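PDB 2NO4: (S)-2-haloacid dehalogenase 4A, which catalyses the hydrolytic dehalogenation of short-chain (S)-2-haloalkanoic acids, inverting the configuration to give the corresponding (R)-2-hydroxyalkanoic acids. Local coordinates for residues Phe19-Thr24 with Glu133-Ala138; Leu25-Ser30 with Ser105-Ala110; Ala68-Leu73 with Leu127-Asp132; Thr113-Lys118 with Asp145-Ser150. All blocks are in the same frame, centred on the assembly; numbering follows the deposited sequence. Where two conformers were deposited one is given.

Interaction 1 of 4, residues Phe19-Thr24 with Glu133-Ala138; sequences FDAYGT and EMLQAA. With SO4 (sulfate ion), chain H; SO4 (sulfate ion), chain I.
Tyr22 reaches over from the catalytic loop and sets its phenol tip among Met134 and Leu135 of the helix, its OH lying 3.4 Å from Met134 CE and 3.5 Å from Leu135 CA. CG of Tyr22 stands anti to its carbonyl carbon (chi1 -69°), which starts the ring on its way to the helix. Both side chains meet the ring obliquely: Met134, bent at its last torsion (chi3 -78°), brings CE to 3.7 Å from Tyr22 CZ, and Leu135 CG lies near Tyr22 CE2. The hydroxyl is satisfied by a water in the plane of the ring, 2.6 Å from Tyr22 OH, which in turn donates to Met134 O; a buried polar tip is thus tied to the helix backbone. Beside it, Ala21 CB packs on Leu135 CD2 at 3.9 Å. Ala21 and Tyr22 bind the (S)-2-haloacid, and here their backbone N-H groups converge on one sulfate oxygen, the Tyr22 N-H almost straight at O1 (2.9 Å, 170°). Nearby, the nucleophile Asp20 accepts from Thr24 OG1 through OD2 (2.6 Å), while its OD1 forms a salt bridge with Lys161. The loop leaves strand 16-19 of the parallel sheet, helix 132-141 follows the adjacent strand 123-128, and Met134 is backed by Phe70, Trp71 and Thr74 of helix 70-84.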
# COMPACT_ATOMS: atom_id res chain seq x y z
N PHE B 19 20.41 -5.83 4.49
CA PHE B 19 19.34 -5.73 5.45
C PHE B 19 18.36 -4.59 5.17
O PHE B 19 18.75 -3.47 4.93
CB PHE B 19 19.95 -5.47 6.85
CG PHE B 19 20.55 -6.69 7.46
CD1 PHE B 19 21.90 -7.04 7.22
CD2 PHE B 19 19.77 -7.55 8.22
CE1 PHE B 19 22.43 -8.20 7.76
CE2 PHE B 19 20.31 -8.74 8.78
CZ PHE B 19 21.65 -9.04 8.54
N ASP B 20 17.07 -4.92 5.23
CA ASP B 20 16.02 -3.93 5.45
C ASP B 20 16.23 -3.24 6.80
O ASP B 20 16.81 -3.83 7.73
CB ASP B 20 14.67 -4.66 5.38
CG ASP B 20 13.51 -3.76 5.69
OD1 ASP B 20 13.16 -2.98 4.79
OD2 ASP B 20 12.94 -3.86 6.80
N ALA B 21 15.84 -1.98 6.92
CA ALA B 21 15.96 -1.28 8.20
C ALA B 21 14.66 -1.27 9.01
O ALA B 21 14.59 -1.90 10.07
CB ALA B 21 16.50 0.13 8.00
N TYR B 22 13.63 -0.58 8.50
CA TYR B 22 12.42 -0.28 9.26
C TYR B 22 11.52 -1.51 9.31
O TYR B 22 10.90 -1.88 8.30
CB TYR B 22 11.68 0.94 8.65
CG TYR B 22 12.50 2.20 8.87
CD1 TYR B 22 12.54 2.80 10.14
CD2 TYR B 22 13.29 2.74 7.84
CE1 TYR B 22 13.31 3.96 10.38
CE2 TYR B 22 14.07 3.87 8.06
CZ TYR B 22 14.10 4.48 9.33
OH TYR B 22 14.86 5.61 9.56
N GLY B 23 11.49 -2.15 10.46
CA GLY B 23 10.71 -3.41 10.63
C GLY B 23 11.59 -4.64 10.83
O GLY B 23 11.14 -5.65 11.37
N THR B 24 12.85 -4.54 10.41
CA THR B 24 13.80 -5.66 10.45
C THR B 24 14.88 -5.44 11.50
O THR B 24 15.02 -6.25 12.42
CB THR B 24 14.41 -5.87 9.05
OG1 THR B 24 13.34 -6.04 8.12
CG2 THR B 24 15.35 -7.13 8.98
N GLU B 133 19.26 11.18 6.39
CA GLU B 133 19.13 11.90 7.65
C GLU B 133 18.35 11.15 8.75
O GLU B 133 18.84 11.03 9.88
CB GLU B 133 18.52 13.30 7.47
CG GLU B 133 18.63 14.07 8.79
CD GLU B 133 17.94 15.39 8.77
OE1 GLU B 133 17.52 15.86 9.87
OE2 GLU B 133 17.80 15.98 7.66
N MET B 134 17.14 10.67 8.43
CA MET B 134 16.36 9.91 9.41
C MET B 134 17.04 8.56 9.78
O MET B 134 17.07 8.17 10.94
CB MET B 134 14.90 9.72 8.94
CG MET B 134 14.69 8.69 7.84
SD MET B 134 12.98 8.63 7.30
CE MET B 134 12.26 7.65 8.67
N LEU B 135 17.61 7.89 8.79
CA LEU B 135 18.15 6.55 8.99
C LEU B 135 19.45 6.61 9.81
O LEU B 135 19.65 5.80 10.72
CB LEU B 135 18.43 5.88 7.66
CG LEU B 135 18.09 4.39 7.48
CD1 LEU B 135 18.90 3.91 6.30
CD2 LEU B 135 18.33 3.49 8.69
N GLN B 136 20.33 7.55 9.45
CA GLN B 136 21.58 7.76 10.18
C GLN B 136 21.38 8.07 11.66
O GLN B 136 22.07 7.49 12.53
CB GLN B 136 22.47 8.82 9.48
CG GLN B 136 23.33 8.24 8.36
CD GLN B 136 24.23 7.08 8.87
OE1 GLN B 136 24.11 5.93 8.42
NE2 GLN B 136 25.11 7.40 9.83
N ALA B 137 20.43 8.96 11.95
CA ALA B 137 20.05 9.24 13.33
C ALA B 137 19.66 7.97 14.11
O ALA B 137 20.14 7.75 15.23
CB ALA B 137 18.90 10.28 13.39
N ALA B 138 18.79 7.15 13.51
CA ALA B 138 18.35 5.88 14.15
C ALA B 138 19.51 4.91 14.32
O ALA B 138 19.65 4.28 15.38
CB ALA B 138 17.20 5.23 13.36
S SO4 H . 12.85 0.14 4.81
O1 SO4 H . 14.00 0.09 5.68
O2 SO4 H . 12.12 1.40 4.96
O3 SO4 H . 13.19 -0.11 3.42
O4 SO4 H . 11.98 -0.94 5.29
S SO4 I . 19.08 13.61 3.43
O1 SO4 I . 20.01 14.32 4.31
O2 SO4 I . 18.18 14.60 2.81
O3 SO4 I . 19.88 12.91 2.39
O4 SO4 I . 18.30 12.66 4.25
O HOH W 1 14.45 7.07 11.64

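Interaction 2 of 4, residues Leu25-Ser30 with Ser105-Ala110; sequences LLDVHS and SAYPDA. With SO4 (sulfate ion), chain L.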
# COMPACT_ATOMS: atom_id res chain seq x y z
N LEU B 25 15.64 -4.36 11.35
CA LEU B 25 16.67 -4.00 12.33
C LEU B 25 16.12 -3.03 13.37
O LEU B 25 16.53 -3.07 14.51
CB LEU B 25 17.90 -3.35 11.66
CG LEU B 25 18.66 -4.27 10.68
CD1 LEU B 25 19.82 -3.54 10.02
CD2 LEU B 25 19.13 -5.59 11.36
N LEU B 26 15.17 -2.18 12.94
CA LEU B 26 14.57 -1.13 13.76
C LEU B 26 13.09 -1.45 13.98
O LEU B 26 12.38 -1.81 13.04
CB LEU B 26 14.69 0.23 13.06
CG LEU B 26 16.12 0.70 12.81
CD1 LEU B 26 16.16 2.03 12.04
CD2 LEU B 26 16.84 0.82 14.16
N ASP B 27 12.64 -1.26 15.20
CA ASP B 27 11.30 -1.66 15.61
C ASP B 27 10.29 -0.53 15.35
O ASP B 27 10.21 0.41 16.13
CB ASP B 27 11.35 -2.03 17.09
CG ASP B 27 10.08 -2.63 17.59
OD1 ASP B 27 9.01 -2.43 16.98
OD2 ASP B 27 10.17 -3.32 18.61
N VAL B 28 9.54 -0.60 14.26
CA VAL B 28 8.63 0.52 13.90
C VAL B 28 7.56 0.82 15.02
O VAL B 28 7.14 1.98 15.19
CB VAL B 28 8.02 0.45 12.43
CG1 VAL B 28 9.12 0.47 11.35
CG2 VAL B 28 7.09 -0.77 12.21
N HIS B 29 7.20 -0.21 15.79
CA HIS B 29 6.25 -0.11 16.92
C HIS B 29 6.69 0.76 18.12
O HIS B 29 5.86 1.28 18.84
CB HIS B 29 5.84 -1.49 17.43
CG HIS B 29 5.57 -2.48 16.34
ND1 HIS B 29 6.41 -3.54 16.09
CD2 HIS B 29 4.57 -2.58 15.44
CE1 HIS B 29 5.94 -4.25 15.08
NE2 HIS B 29 4.82 -3.68 14.66
N SER B 30 7.99 0.90 18.34
CA SER B 30 8.51 1.65 19.48
C SER B 30 8.18 3.16 19.47
O SER B 30 8.13 3.78 20.55
CB SER B 30 10.04 1.44 19.61
OG SER B 30 10.72 1.95 18.47
N SER B 105 14.13 2.31 18.32
CA SER B 105 14.80 1.18 18.95
C SER B 105 15.18 0.11 17.94
O SER B 105 14.37 -0.25 17.06
CB SER B 105 13.85 0.50 19.96
OG SER B 105 13.36 1.44 20.88
N ALA B 106 16.40 -0.40 18.10
CA ALA B 106 16.83 -1.62 17.42
C ALA B 106 16.19 -2.81 18.11
O ALA B 106 16.00 -2.81 19.34
CB ALA B 106 18.34 -1.75 17.45
N TYR B 107 15.86 -3.84 17.32
CA TYR B 107 15.54 -5.14 17.88
C TYR B 107 16.72 -5.66 18.69
O TYR B 107 17.87 -5.38 18.35
CB TYR B 107 15.11 -6.15 16.78
CG TYR B 107 13.71 -5.91 16.33
CD1 TYR B 107 12.61 -6.41 17.06
CD2 TYR B 107 13.46 -5.13 15.20
CE1 TYR B 107 11.31 -6.17 16.65
CE2 TYR B 107 12.18 -4.88 14.79
CZ TYR B 107 11.11 -5.41 15.52
OH TYR B 107 9.84 -5.15 15.10
N PRO B 108 16.45 -6.44 19.75
CA PRO B 108 17.50 -6.75 20.74
C PRO B 108 18.73 -7.50 20.18
O PRO B 108 19.84 -7.27 20.64
CB PRO B 108 16.76 -7.57 21.83
CG PRO B 108 15.49 -8.05 21.21
CD PRO B 108 15.15 -7.05 20.07
N ASP B 109 18.53 -8.37 19.19
CA ASP B 109 19.61 -9.18 18.64
C ASP B 109 20.31 -8.52 17.42
O ASP B 109 21.22 -9.12 16.84
CB ASP B 109 19.07 -10.57 18.23
CG ASP B 109 18.64 -11.42 19.44
OD1 ASP B 109 18.76 -10.95 20.61
OD2 ASP B 109 18.17 -12.57 19.23
N ALA B 110 19.86 -7.32 17.02
CA ALA B 110 20.36 -6.70 15.79
C ALA B 110 21.90 -6.41 15.83
O ALA B 110 22.63 -6.82 14.92
CB ALA B 110 19.55 -5.41 15.46
S SO4 L . 15.22 -10.17 17.21
O1 SO4 L . 16.29 -9.21 17.59
O2 SO4 L . 13.86 -9.72 17.61
O3 SO4 L . 15.32 -10.34 15.79
O4 SO4 L . 15.37 -11.42 17.94
O HOH W 2 8.65 -3.15 13.53
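A carboxylate lies stacked on a tyrosine ring: the planes of Asp27 and Tyr107 are only 8° apart, although the two side chains cross at about a right angle. Asp27 CB sits over one face of the ring, offset toward its rim and 4.0 Å from the Tyr107 centroid, a CH-pi contact. CG of Asp27, anti to its backbone N (chi1 -172°), carries the carboxylate past the rim at the phenol end, with CG near Tyr107 CZ and OH and OD2 3.6 Å from Tyr107 CE1. OD1 is also turned to its own chain, accepting weakly from N and ND1 of His29, the former a capping bond in the turn that leads into helix 30-33. At the phenol tip, a water bridges Tyr107 OH and Val28 N.

The backbones form a single beta bridge at Leu26 and Ala106. Asp27 N-H points straight at Ser105 O (2.7 Å, 173°), and Tyr107 N donates to Leu25 O at 3.0 Å. Ser30 OG fastens the turn by donating to Asp27 O (2.8 Å), which also takes Ser30 N; the same Ser30 OG accepts a weak bond from Ser105 N. Farther along, Leu25 CD2 meets Ala110 CB at 4.1 Å. Arg206 makes a cation-pi contact with Tyr107 and, like Asp109 N, binds a sulfate beside it. The two segments bracket the largely helical cap inserted after the first strand of the HAD Rossmann-like core, so the bridge pairs the chain leaving the core with the chain returning to it, as in HAD enzymes with a cap at this position.

Interaction 3 of 4, residues Ala68-Leu73 with Leu127-Asp132; sequences ADFWQL and LSNGND. With SO4 (sulfate ion), chain H; SO4 (sulfate ion), chain I; SO4 (sulfate ion), chain K.
Asn131 faces the start of helix 70-84 with CG between its backbone N and carbonyl carbon (chi1 56°), and its OD1 accepts from Trp71 N at 2.9 Å, the donor tilted 23° from the amide plane. The other branch, ND2, donates almost straight to O4 (2.8 Å) of a sulfate at the start of helix 132-141, also bound by Glu133 N. Asp69, the N-cap of helix 70-84, has the same kind of first torsion; its carboxylate stacks on the Asn131 amide, planes 13° apart, while OD1 takes Gln72 N at 3.0 Å.

The Phe70 ring receives Asn129 CB over one face, 3.8 Å from the centroid, in a CH-pi contact. A water joins Phe70 N to Asn129 O. Ser128 OG accepts from Gly130 N (2.9 Å), closing an ST turn, and donates to a different sulfate, in the substrate site, held by Asn129 N; Asn129 OD1 accepts from Lys161 N.

Ser128 and Asn129 bind the haloacid, and the substrate-site sulfate probably occupies the place of an anionic group of the substrate. Phe70 and the amide of Asn131 thus join the cap helix to the substrate loop, with first-turn N-H groups satisfied by a side-chain carbonyl, a carboxylate and water.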
# COMPACT_ATOMS: atom_id res chain seq x y z
N ALA B 68 8.65 11.88 -2.97
CA ALA B 68 9.13 12.74 -1.89
C ALA B 68 9.80 11.78 -0.95
O ALA B 68 9.52 10.56 -0.98
CB ALA B 68 7.98 13.46 -1.18
N ASP B 69 10.69 12.30 -0.11
CA ASP B 69 11.51 11.44 0.72
C ASP B 69 10.80 10.81 1.92
O ASP B 69 9.70 11.21 2.29
CB ASP B 69 12.87 12.08 1.07
CG ASP B 69 12.83 13.05 2.28
OD1 ASP B 69 11.82 13.24 2.96
OD2 ASP B 69 13.90 13.63 2.58
N PHE B 70 11.45 9.83 2.53
CA PHE B 70 10.73 8.94 3.44
C PHE B 70 10.33 9.65 4.70
O PHE B 70 9.25 9.41 5.25
CB PHE B 70 11.52 7.68 3.72
CG PHE B 70 10.68 6.48 4.12
CD1 PHE B 70 9.68 5.99 3.28
CD2 PHE B 70 10.94 5.81 5.33
CE1 PHE B 70 8.95 4.84 3.62
CE2 PHE B 70 10.21 4.67 5.69
CZ PHE B 70 9.20 4.18 4.79
N TRP B 71 11.19 10.57 5.15
CA TRP B 71 10.84 11.43 6.29
C TRP B 71 9.57 12.27 6.04
O TRP B 71 8.70 12.39 6.93
CB TRP B 71 12.03 12.34 6.67
CG TRP B 71 11.82 13.15 7.90
CD1 TRP B 71 11.61 14.49 7.95
CD2 TRP B 71 11.81 12.69 9.26
NE1 TRP B 71 11.46 14.91 9.26
CE2 TRP B 71 11.59 13.82 10.09
CE3 TRP B 71 11.97 11.43 9.87
CZ2 TRP B 71 11.53 13.74 11.50
CZ3 TRP B 71 11.92 11.36 11.28
CH2 TRP B 71 11.70 12.52 12.07
N GLN B 72 9.47 12.85 4.85
CA GLN B 72 8.28 13.63 4.50
C GLN B 72 7.05 12.72 4.51
O GLN B 72 6.01 13.09 5.03
CB GLN B 72 8.41 14.32 3.14
CG GLN B 72 7.21 15.24 2.79
CD GLN B 72 7.37 15.95 1.46
OE1 GLN B 72 8.47 16.35 1.10
NE2 GLN B 72 6.28 16.09 0.72
N LEU B 73 7.16 11.54 3.92
CA LEU B 73 6.04 10.61 3.92
C LEU B 73 5.64 10.13 5.32
O LEU B 73 4.44 9.92 5.59
CB LEU B 73 6.36 9.36 3.07
CG LEU B 73 6.78 9.65 1.62
CD1 LEU B 73 6.78 8.36 0.80
CD2 LEU B 73 6.02 10.82 0.95
N LEU B 127 19.83 -1.68 2.95
CA LEU B 127 19.14 -1.09 1.79
C LEU B 127 17.72 -0.70 2.26
O LEU B 127 16.90 -1.57 2.64
CB LEU B 127 19.10 -2.09 0.62
CG LEU B 127 18.33 -1.59 -0.62
CD1 LEU B 127 19.13 -0.39 -1.26
CD2 LEU B 127 18.03 -2.72 -1.62
N SER B 128 17.47 0.61 2.29
CA SER B 128 16.29 1.15 2.97
C SER B 128 15.56 2.20 2.14
O SER B 128 16.19 3.01 1.44
CB SER B 128 16.73 1.80 4.30
OG SER B 128 15.59 2.33 5.00
N ASN B 129 14.23 2.24 2.26
CA ASN B 129 13.46 3.42 1.80
C ASN B 129 13.82 4.72 2.52
O ASN B 129 13.56 5.79 1.98
CB ASN B 129 11.95 3.20 2.01
CG ASN B 129 11.37 2.13 1.10
OD1 ASN B 129 11.79 1.97 -0.05
ND2 ASN B 129 10.37 1.41 1.62
N GLY B 130 14.35 4.62 3.74
CA GLY B 130 14.58 5.79 4.58
C GLY B 130 15.71 6.62 3.94
O GLY B 130 16.67 6.07 3.42
N ASN B 131 15.53 7.93 3.94
CA ASN B 131 16.56 8.89 3.50
C ASN B 131 17.68 8.96 4.55
O ASN B 131 17.46 8.60 5.73
CB ASN B 131 15.95 10.27 3.23
CG ASN B 131 15.18 10.84 4.43
OD1 ASN B 131 14.07 10.39 4.74
ND2 ASN B 131 15.75 11.87 5.09
N ASP B 132 18.87 9.41 4.15
CA ASP B 132 20.03 9.32 5.03
C ASP B 132 19.82 9.98 6.39
O ASP B 132 20.16 9.43 7.42
CB ASP B 132 21.29 9.84 4.35
CG ASP B 132 22.54 9.38 5.06
OD1 ASP B 132 23.21 10.23 5.67
OD2 ASP B 132 22.83 8.17 5.03
S SO4 H . 12.85 0.14 4.81
O1 SO4 H . 14.00 0.09 5.68
O2 SO4 H . 12.12 1.40 4.96
O3 SO4 H . 13.19 -0.11 3.42
O4 SO4 H . 11.98 -0.94 5.29
S SO4 I . 19.08 13.61 3.43
O1 SO4 I . 20.01 14.32 4.31
O2 SO4 I . 18.18 14.60 2.81
O3 SO4 I . 19.88 12.91 2.39
O4 SO4 I . 18.30 12.66 4.25
S SO4 K . 5.13 16.90 -2.62
O1 SO4 K . 6.31 17.29 -1.90
O2 SO4 K . 4.58 18.04 -3.37
O3 SO4 K . 5.44 15.86 -3.58
O4 SO4 K . 4.12 16.47 -1.61
O HOH W 3 13.70 8.44 1.16

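Interaction 4 of 4, residues Thr113-Lys118 with Asp145-Ser150; sequences TLEKLK and DRVLDS. With SO4 (sulfate ion), chain M.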
# COMPACT_ATOMS: atom_id res chain seq x y z
N THR B 113 24.12 -9.65 16.09
CA THR B 113 24.15 -10.46 14.87
C THR B 113 24.88 -9.81 13.68
O THR B 113 25.66 -10.47 13.01
CB THR B 113 22.83 -11.29 14.52
OG1 THR B 113 22.47 -11.19 13.13
CG2 THR B 113 21.72 -11.06 15.44
N LEU B 114 24.69 -8.52 13.47
CA LEU B 114 25.47 -7.83 12.46
C LEU B 114 27.00 -7.90 12.74
O LEU B 114 27.78 -8.15 11.80
CB LEU B 114 24.91 -6.42 12.20
CG LEU B 114 23.84 -6.47 11.06
CD1 LEU B 114 22.72 -7.46 11.37
CD2 LEU B 114 23.28 -5.12 10.80
N GLU B 115 27.42 -7.75 14.00
CA GLU B 115 28.83 -7.96 14.36
C GLU B 115 29.33 -9.37 14.03
O GLU B 115 30.36 -9.52 13.43
CB GLU B 115 29.14 -7.58 15.81
CG GLU B 115 30.64 -7.76 16.21
CD GLU B 115 31.64 -7.22 15.16
OE1 GLU B 115 31.68 -5.99 14.93
OE2 GLU B 115 32.38 -8.03 14.55
N LYS B 116 28.56 -10.40 14.34
CA LYS B 116 28.97 -11.79 14.00
C LYS B 116 29.16 -11.95 12.49
O LYS B 116 30.15 -12.52 12.02
CB LYS B 116 27.96 -12.83 14.52
CG LYS B 116 27.80 -12.93 16.06
CD LYS B 116 26.84 -14.11 16.41
CE LYS B 116 26.44 -14.20 17.88
NZ LYS B 116 27.67 -14.38 18.68
N LEU B 117 28.20 -11.41 11.73
CA LEU B 117 28.27 -11.47 10.27
C LEU B 117 29.46 -10.70 9.72
O LEU B 117 30.11 -11.14 8.78
CB LEU B 117 26.96 -10.94 9.64
CG LEU B 117 25.74 -11.84 9.85
CD1 LEU B 117 24.46 -11.20 9.25
CD2 LEU B 117 25.97 -13.24 9.28
N LYS B 118 29.73 -9.53 10.29
CA LYS B 118 30.88 -8.75 9.84
C LYS B 118 32.20 -9.50 10.17
O LYS B 118 33.15 -9.46 9.38
CB LYS B 118 30.84 -7.38 10.49
CG LYS B 118 31.30 -6.23 9.61
CD LYS B 118 31.14 -4.92 10.43
CE LYS B 118 32.40 -4.06 10.41
NZ LYS B 118 32.34 -2.97 9.39
N ASP B 145 25.69 1.75 13.60
CA ASP B 145 26.73 2.39 12.79
C ASP B 145 28.02 1.56 12.64
O ASP B 145 28.53 1.36 11.54
CB ASP B 145 27.04 3.81 13.37
CG ASP B 145 27.27 3.83 14.94
OD1 ASP B 145 28.28 3.31 15.48
OD2 ASP B 145 26.43 4.40 15.63
N ARG B 146 28.52 1.08 13.77
CA ARG B 146 29.82 0.42 13.80
C ARG B 146 29.81 -0.99 13.25
O ARG B 146 30.87 -1.58 13.04
CB ARG B 146 30.40 0.43 15.21
CG ARG B 146 29.64 -0.37 16.24
CD ARG B 146 29.94 0.16 17.65
NE ARG B 146 29.55 1.58 17.81
CZ ARG B 146 29.59 2.23 18.97
NH1 ARG B 146 30.00 1.60 20.07
NH2 ARG B 146 29.22 3.50 19.04
N VAL B 147 28.63 -1.54 13.03
CA VAL B 147 28.51 -2.91 12.57
C VAL B 147 28.09 -2.98 11.10
O VAL B 147 27.65 -4.05 10.64
CB VAL B 147 27.60 -3.78 13.51
CG1 VAL B 147 28.23 -3.88 14.88
CG2 VAL B 147 26.17 -3.22 13.65
N LEU B 148 28.27 -1.86 10.37
CA LEU B 148 27.83 -1.75 8.96
C LEU B 148 28.94 -1.29 7.99
O LEU B 148 29.68 -0.35 8.28
CB LEU B 148 26.67 -0.76 8.84
CG LEU B 148 25.32 -1.11 9.45
CD1 LEU B 148 24.43 0.12 9.35
CD2 LEU B 148 24.69 -2.33 8.77
N ASP B 149 29.01 -1.94 6.83
CA ASP B 149 29.91 -1.50 5.77
C ASP B 149 29.32 -0.37 4.94
O ASP B 149 30.05 0.49 4.45
CB ASP B 149 30.27 -2.69 4.86
CG ASP B 149 31.11 -3.72 5.58
OD1 ASP B 149 32.15 -3.32 6.16
OD2 ASP B 149 30.74 -4.93 5.60
N SER B 150 28.00 -0.37 4.77
CA SER B 150 27.37 0.51 3.82
C SER B 150 25.87 0.66 4.15
O SER B 150 25.24 -0.25 4.68
CB SER B 150 27.58 -0.03 2.40
OG SER B 150 26.77 0.64 1.44
S SO4 M . 25.52 -15.19 22.38
O1 SO4 M . 25.23 -16.39 23.17
O2 SO4 M . 26.44 -15.52 21.29
O3 SO4 M . 24.21 -14.61 22.04
O4 SO4 M . 26.19 -14.15 23.14
O HOH W 4 33.41 -5.18 7.51
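This is a largely apolar contact with a charged rim, set toward the periphery of the core domain, where helix 110-119 packs on the loop that enters edge strand 150-153. Val147 lies at its middle, its CA 5.4 Å from that of Glu115. The two methyls divide the work: CG2 rests on Leu114 CB at 3.7 Å, and CG1, anti to the carbonyl carbon (chi1 -63°), reaches Glu115 CB at 3.9 Å. Deeper in, the leucine ends meet, Leu114 CD2 lying 3.7 Å from Leu148 CD2 where the two side chains cross obliquely. Both leucines also touch Val124, and Leu114 goes on to Phe19 of the central strand.

In this Rossmann-like HAD core, helix 110-119 leads into strand 123-128, which lies between strands 16-19 and 150-153 in the parallel sheet; the helix lies against strands 123-128 and 16-19, and the loop passes beside it on the way into the edge strand.

Lys118 bends round the loop at its third and fourth torsions (chi3 130°, chi4 98°). Its CD passes 3.6 Å from Val147 O, a carbonyl buried here with no polar partner in the model, and NZ ends 3.3 Å from Asp149 OD1 in a salt bridge whose hydrogen bond is weak. A water reinforces the pair, accepting from Lys118 NZ and donating to Asp149 OD1 at 2.6 Å. The other oxygen of that carboxylate, OD2, accepts from Val124 N, which fixes Asp149 against the neighbouring strand. On the loop's exposed side Arg146 NE bridges to Asp145 OD1, met in the guanidinium plane.

How the interactions relate
Interactions 1 and 3, centres about 9 Å apart, share the substrate-site sulfate: the loops after strands 16-19 and 123-128 meet there, and just before it Leu127 N hydrogen-bonds to Phe19 O between the strands. Interaction 2, about 9 Å from interaction 1, continues the same loop toward the cap, and Leu26 packs on Ala138. Interaction 4 is farther out, about 22 Å from interaction 3, but linked to interaction 1 through Phe19 on Leu114 and Leu117. Along the chain, interactions 2 and 3 fall within the span of interaction 1; interaction 4 follows interaction 2, its segments alternating with those of interactions 1 and 3. Together they run from cap junction through active site to sheet edge.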